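P91 (Metagenome, PDB 4ZI5) hydrolyses phosphotriesters as a promiscuous activity and is a dienelactone hydrolase-like member of the alpha/beta hydrolases. Local coordinates at residues 46-51 with 135-140; 190-195 with 204-209. All coordinates share one frame; numbering follows the deposited sequence. Where two conformers were deposited one is given.

In the fold
Both contacts dock a helix on the same central sheet of the alpha/beta hydrolase fold, and both are buried. The centre of contact 1 lies about 4 Å from the centre of the chain; it sets helix 132-142 against strand 42-48 through a phenyl ring. The centre of contact 2 lies about 16 Å from that of the chain; it sets helix 185-198 against strand 202-207, at the sheet edge that meets the second subunit, where Tyr206 stays partly exposed. Neither has a hydrogen bond across its segments: the first rests on a CH-pi and a sulfur-aromatic contact, the second on one methionine. The two helices touch: Leu138 CD1 lies 4.2 Å from Phe195 CE1.

Contact 1 (46-51 with 135-140); sequences VVFPEA and ATCLEL
Two hydrogen bonds grip Thr136 OG1, one given to Phe132 O in the preceding helical turn and one received from Trp103 NE1, while its methyl CG2 is laid on the ring of Phe48. With chi1 at -58°, OG1 stays beside the backbone N and CG2 stands anti to it, facing strand 42-48. CG2 lies 3.8 Å from the Phe48 ring centroid and only 10° off the ring normal, a CH-pi contact over the middle of the face. At the edge, near the ring plane, lie Cys137 SG, from the next residue of the helix, 3.7 Å from Phe48 CD2 in a sulfur-aromatic contact, and Leu140 CD2, one turn on from Thr136 and 4.0 Å from Phe48 CE2. Ala110 of helix 100-115 and the loop residues Ala75 and Met77 also touch the phenyl group. An alanine in place of Phe48 is likely to open a gap between strand and helix, leaving the Thr136 methyl and Cys137 sulfur without their aromatic partner. Helix 132-142 follows Cys131, whose surroundings fit a nucleophile elbow, and Glu50, just beyond the strand, touches Cys131. Because Thr136 spends its hydroxyl on Phe132 and Trp103, its meeting with Phe48 is wholly apolar, and this junction close to the probable active site is held by dispersion and weak CH-pi and sulfur-aromatic contacts, with no hydrogen bond between the two segments.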
# COMPACT_ATOMS: atom_id res chain seq x y z
N VAL A 46 20.73 1.94 1.60
CA VAL A 46 21.08 3.01 2.53
C VAL A 46 19.90 3.31 3.42
O VAL A 46 18.79 3.45 2.91
CB VAL A 46 21.43 4.33 1.81
CG1 VAL A 46 21.92 5.35 2.83
CG2 VAL A 46 22.49 4.11 0.76
N VAL A 47 20.13 3.44 4.72
CA VAL A 47 19.07 3.73 5.68
C VAL A 47 19.33 5.13 6.19
O VAL A 47 20.33 5.33 6.88
CB VAL A 47 19.04 2.75 6.85
CG1 VAL A 47 17.93 3.12 7.84
CG2 VAL A 47 18.91 1.30 6.34
N PHE A 48 18.46 6.08 5.85
CA PHE A 48 18.58 7.45 6.33
C PHE A 48 17.76 7.64 7.62
O PHE A 48 16.55 7.43 7.63
CB PHE A 48 18.16 8.45 5.26
CG PHE A 48 19.12 8.54 4.10
CD1 PHE A 48 20.39 9.07 4.27
CD2 PHE A 48 18.79 8.02 2.85
CE1 PHE A 48 21.30 9.11 3.21
CE2 PHE A 48 19.69 8.08 1.80
CZ PHE A 48 20.96 8.62 2.00
N PRO A 49 18.42 8.04 8.72
CA PRO A 49 17.69 8.18 9.97
C PRO A 49 16.79 9.40 10.06
O PRO A 49 16.76 10.25 9.17
CB PRO A 49 18.78 8.26 11.05
CG PRO A 49 20.08 8.14 10.35
CD PRO A 49 19.88 8.24 8.90
N GLU A 50 16.05 9.46 11.17
CA GLU A 50 15.32 10.67 11.51
C GLU A 50 16.30 11.80 11.78
O GLU A 50 17.54 11.59 11.88
CB GLU A 50 14.43 10.42 12.73
CG GLU A 50 13.33 9.41 12.49
CD GLU A 50 12.24 9.51 13.53
OE1 GLU A 50 12.57 9.42 14.72
OE2 GLU A 50 11.06 9.71 13.18
N ALA A 51 15.73 13.00 11.89
CA ALA A 51 16.50 14.23 12.14
C ALA A 51 17.43 14.17 13.35
O ALA A 51 18.48 14.82 13.34
CB ALA A 51 15.55 15.42 12.28
N ALA A 135 12.54 12.33 3.54
CA ALA A 135 12.75 13.49 2.68
C ALA A 135 14.10 13.42 1.96
O ALA A 135 14.19 13.74 0.78
CB ALA A 135 12.63 14.78 3.48
N THR A 136 15.13 12.93 2.67
CA THR A 136 16.46 12.76 2.13
C THR A 136 16.47 11.79 0.94
O THR A 136 17.17 12.02 -0.06
CB THR A 136 17.47 12.26 3.21
OG1 THR A 136 17.53 13.19 4.32
CG2 THR A 136 18.85 12.15 2.65
N CYS A 137 15.74 10.68 1.06
CA CYS A 137 15.64 9.68 -0.03
C CYS A 137 15.11 10.32 -1.30
O CYS A 137 15.65 10.10 -2.37
CB CYS A 137 14.72 8.52 0.34
SG CYS A 137 15.37 7.37 1.56
N LEU A 138 14.10 11.16 -1.14
CA LEU A 138 13.49 11.83 -2.29
C LEU A 138 14.43 12.87 -2.91
O LEU A 138 14.54 12.93 -4.14
CB LEU A 138 12.14 12.43 -1.91
CG LEU A 138 11.38 13.09 -3.06
CD1 LEU A 138 11.18 12.15 -4.22
CD2 LEU A 138 10.03 13.60 -2.55
N GLU A 139 15.12 13.64 -2.07
CA GLU A 139 16.17 14.56 -2.56
C GLU A 139 17.23 13.82 -3.36
O GLU A 139 17.60 14.22 -4.47
CB GLU A 139 16.82 15.35 -1.40
CG GLU A 139 15.88 16.30 -0.68
CD GLU A 139 15.26 17.28 -1.63
OE1 GLU A 139 16.03 18.12 -2.12
OE2 GLU A 139 14.02 17.21 -1.89
N LEU A 140 17.72 12.71 -2.81
CA LEU A 140 18.74 11.92 -3.48
C LEU A 140 18.25 11.34 -4.81
O LEU A 140 18.97 11.41 -5.82
CB LEU A 140 19.25 10.81 -2.57
CG LEU A 140 20.35 9.89 -3.12
CD1 LEU A 140 21.63 10.61 -3.50
CD2 LEU A 140 20.63 8.83 -2.06

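Contact 2 (190-195 with 204-209); sequences AVMDEF and VLYLGN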
# COMPACT_ATOMS: atom_id res chain seq x y z
N ALA A 190 1.09 17.80 -4.50
CA ALA A 190 2.12 18.34 -5.40
C ALA A 190 3.15 17.27 -5.76
O ALA A 190 3.47 17.08 -6.93
CB ALA A 190 2.81 19.53 -4.76
N VAL A 191 3.62 16.53 -4.76
CA VAL A 191 4.62 15.48 -5.02
C VAL A 191 4.06 14.38 -5.92
O VAL A 191 4.71 13.92 -6.85
CB VAL A 191 5.22 14.92 -3.71
CG1 VAL A 191 6.11 13.70 -3.97
CG2 VAL A 191 6.01 16.01 -3.01
N MET A 192 2.84 13.93 -5.64
CA MET A 192 2.18 12.91 -6.46
C MET A 192 2.04 13.41 -7.90
O MET A 192 2.23 12.65 -8.85
CB MET A 192 0.83 12.50 -5.84
CG MET A 192 0.97 11.48 -4.71
SD MET A 192 -0.65 10.93 -4.06
CE MET A 192 -0.75 12.23 -2.87
N ASP A 193 1.72 14.69 -8.06
CA ASP A 193 1.58 15.29 -9.40
C ASP A 193 2.91 15.33 -10.16
O ASP A 193 2.92 15.17 -11.38
CB ASP A 193 0.99 16.69 -9.29
CG ASP A 193 -0.51 16.67 -9.05
OD1 ASP A 193 -1.16 15.60 -9.25
OD2 ASP A 193 -1.05 17.73 -8.70
N GLU A 194 4.03 15.47 -9.44
CA GLU A 194 5.37 15.35 -10.06
C GLU A 194 5.57 13.94 -10.55
O GLU A 194 6.01 13.72 -11.68
CB GLU A 194 6.48 15.69 -9.06
CG GLU A 194 6.47 17.13 -8.57
CD GLU A 194 7.32 17.34 -7.31
OE1 GLU A 194 8.04 16.40 -6.87
OE2 GLU A 194 7.29 18.45 -6.75
N PHE A 195 5.24 12.96 -9.70
CA PHE A 195 5.38 11.55 -10.09
C PHE A 195 4.53 11.20 -11.32
O PHE A 195 4.99 10.49 -12.22
CB PHE A 195 4.98 10.60 -8.97
CG PHE A 195 5.79 10.71 -7.71
CD1 PHE A 195 7.08 11.25 -7.68
CD2 PHE A 195 5.26 10.22 -6.54
CE1 PHE A 195 7.78 11.32 -6.49
CE2 PHE A 195 5.97 10.27 -5.36
CZ PHE A 195 7.23 10.81 -5.34
N VAL A 204 1.78 5.51 -3.28
CA VAL A 204 1.64 6.14 -1.96
C VAL A 204 0.66 5.33 -1.15
O VAL A 204 -0.48 5.13 -1.58
CB VAL A 204 1.15 7.62 -2.04
CG1 VAL A 204 0.82 8.17 -0.67
CG2 VAL A 204 2.20 8.49 -2.74
N LEU A 205 1.10 4.89 0.04
CA LEU A 205 0.29 4.10 0.94
C LEU A 205 -0.03 4.99 2.13
O LEU A 205 0.85 5.32 2.94
CB LEU A 205 1.05 2.85 1.43
CG LEU A 205 0.37 1.93 2.44
CD1 LEU A 205 -0.91 1.32 1.85
CD2 LEU A 205 1.35 0.83 2.80
N TYR A 206 -1.31 5.36 2.20
CA TYR A 206 -1.88 6.06 3.33
C TYR A 206 -2.25 5.04 4.40
O TYR A 206 -3.10 4.15 4.17
CB TYR A 206 -3.17 6.78 2.93
CG TYR A 206 -2.95 8.06 2.18
CD1 TYR A 206 -2.65 8.04 0.83
CD2 TYR A 206 -3.12 9.31 2.80
CE1 TYR A 206 -2.48 9.21 0.12
CE2 TYR A 206 -2.94 10.50 2.08
CZ TYR A 206 -2.59 10.43 0.75
OH TYR A 206 -2.44 11.54 -0.02
N LEU A 207 -1.69 5.24 5.59
CA LEU A 207 -1.93 4.37 6.72
C LEU A 207 -2.83 5.04 7.72
O LEU A 207 -2.46 5.98 8.40
CB LEU A 207 -0.61 3.98 7.33
CG LEU A 207 0.21 3.12 6.34
CD1 LEU A 207 1.68 3.30 6.61
CD2 LEU A 207 -0.20 1.66 6.32
N GLY A 208 -4.07 4.56 7.81
CA GLY A 208 -5.03 5.17 8.73
C GLY A 208 -4.58 5.12 10.18
O GLY A 208 -3.89 4.21 10.60
N ASN A 209 -4.97 6.13 10.94
CA ASN A 209 -4.76 6.21 12.40
C ASN A 209 -3.31 6.44 12.80
O ASN A 209 -2.98 6.40 13.98
CB ASN A 209 -5.31 4.97 13.12
CG ASN A 209 -6.74 4.68 12.78
OD1 ASN A 209 -7.07 3.64 12.17
ND2 ASN A 209 -7.61 5.62 13.09
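Met192 reaches from helix 185-198 to two residues of strand 202-207, meeting each with a different part of its chain. Its CG packs 3.8 Å from Val204 CG2, with SD of Met192 4.0 Å from the same methyl, so the middle of the thioether chain crosses the valine at about a right angle. The end methyl goes further: Met192 CE lies 3.4 Å from Tyr206 OH, near the plane of the phenol ring and at its edge rather than over a face. The chain runs extended through chi2 and then bends at chi3 (-89°), which takes CE off the line of CG and SD toward the phenol. Tyr206 comes from the opposite direction, its CB not aimed at the helix but its hydroxyl end brought close to it. Val204 holds CG2 beside its backbone N, where the methyl faces the helix. This is packing within a beta-alpha-beta crossover: strand 171-177, helix 185-198 and strand 202-207 follow one another in the chain, and the two strands are parallel neighbours in the sheet. Strand 171-177 backs the contact, with Val174 touching Val204 and the ring of His176 meeting that of Tyr206 edge-to-face. On the dimer side, the strand itself pairs antiparallel through residues 204-207 with a strand of the second subunit, so the sheet runs on across the interface, and the Tyr206 ring meets Tyr206 of that subunit with planes at about 45° and packs on Trp202 of the same subunit.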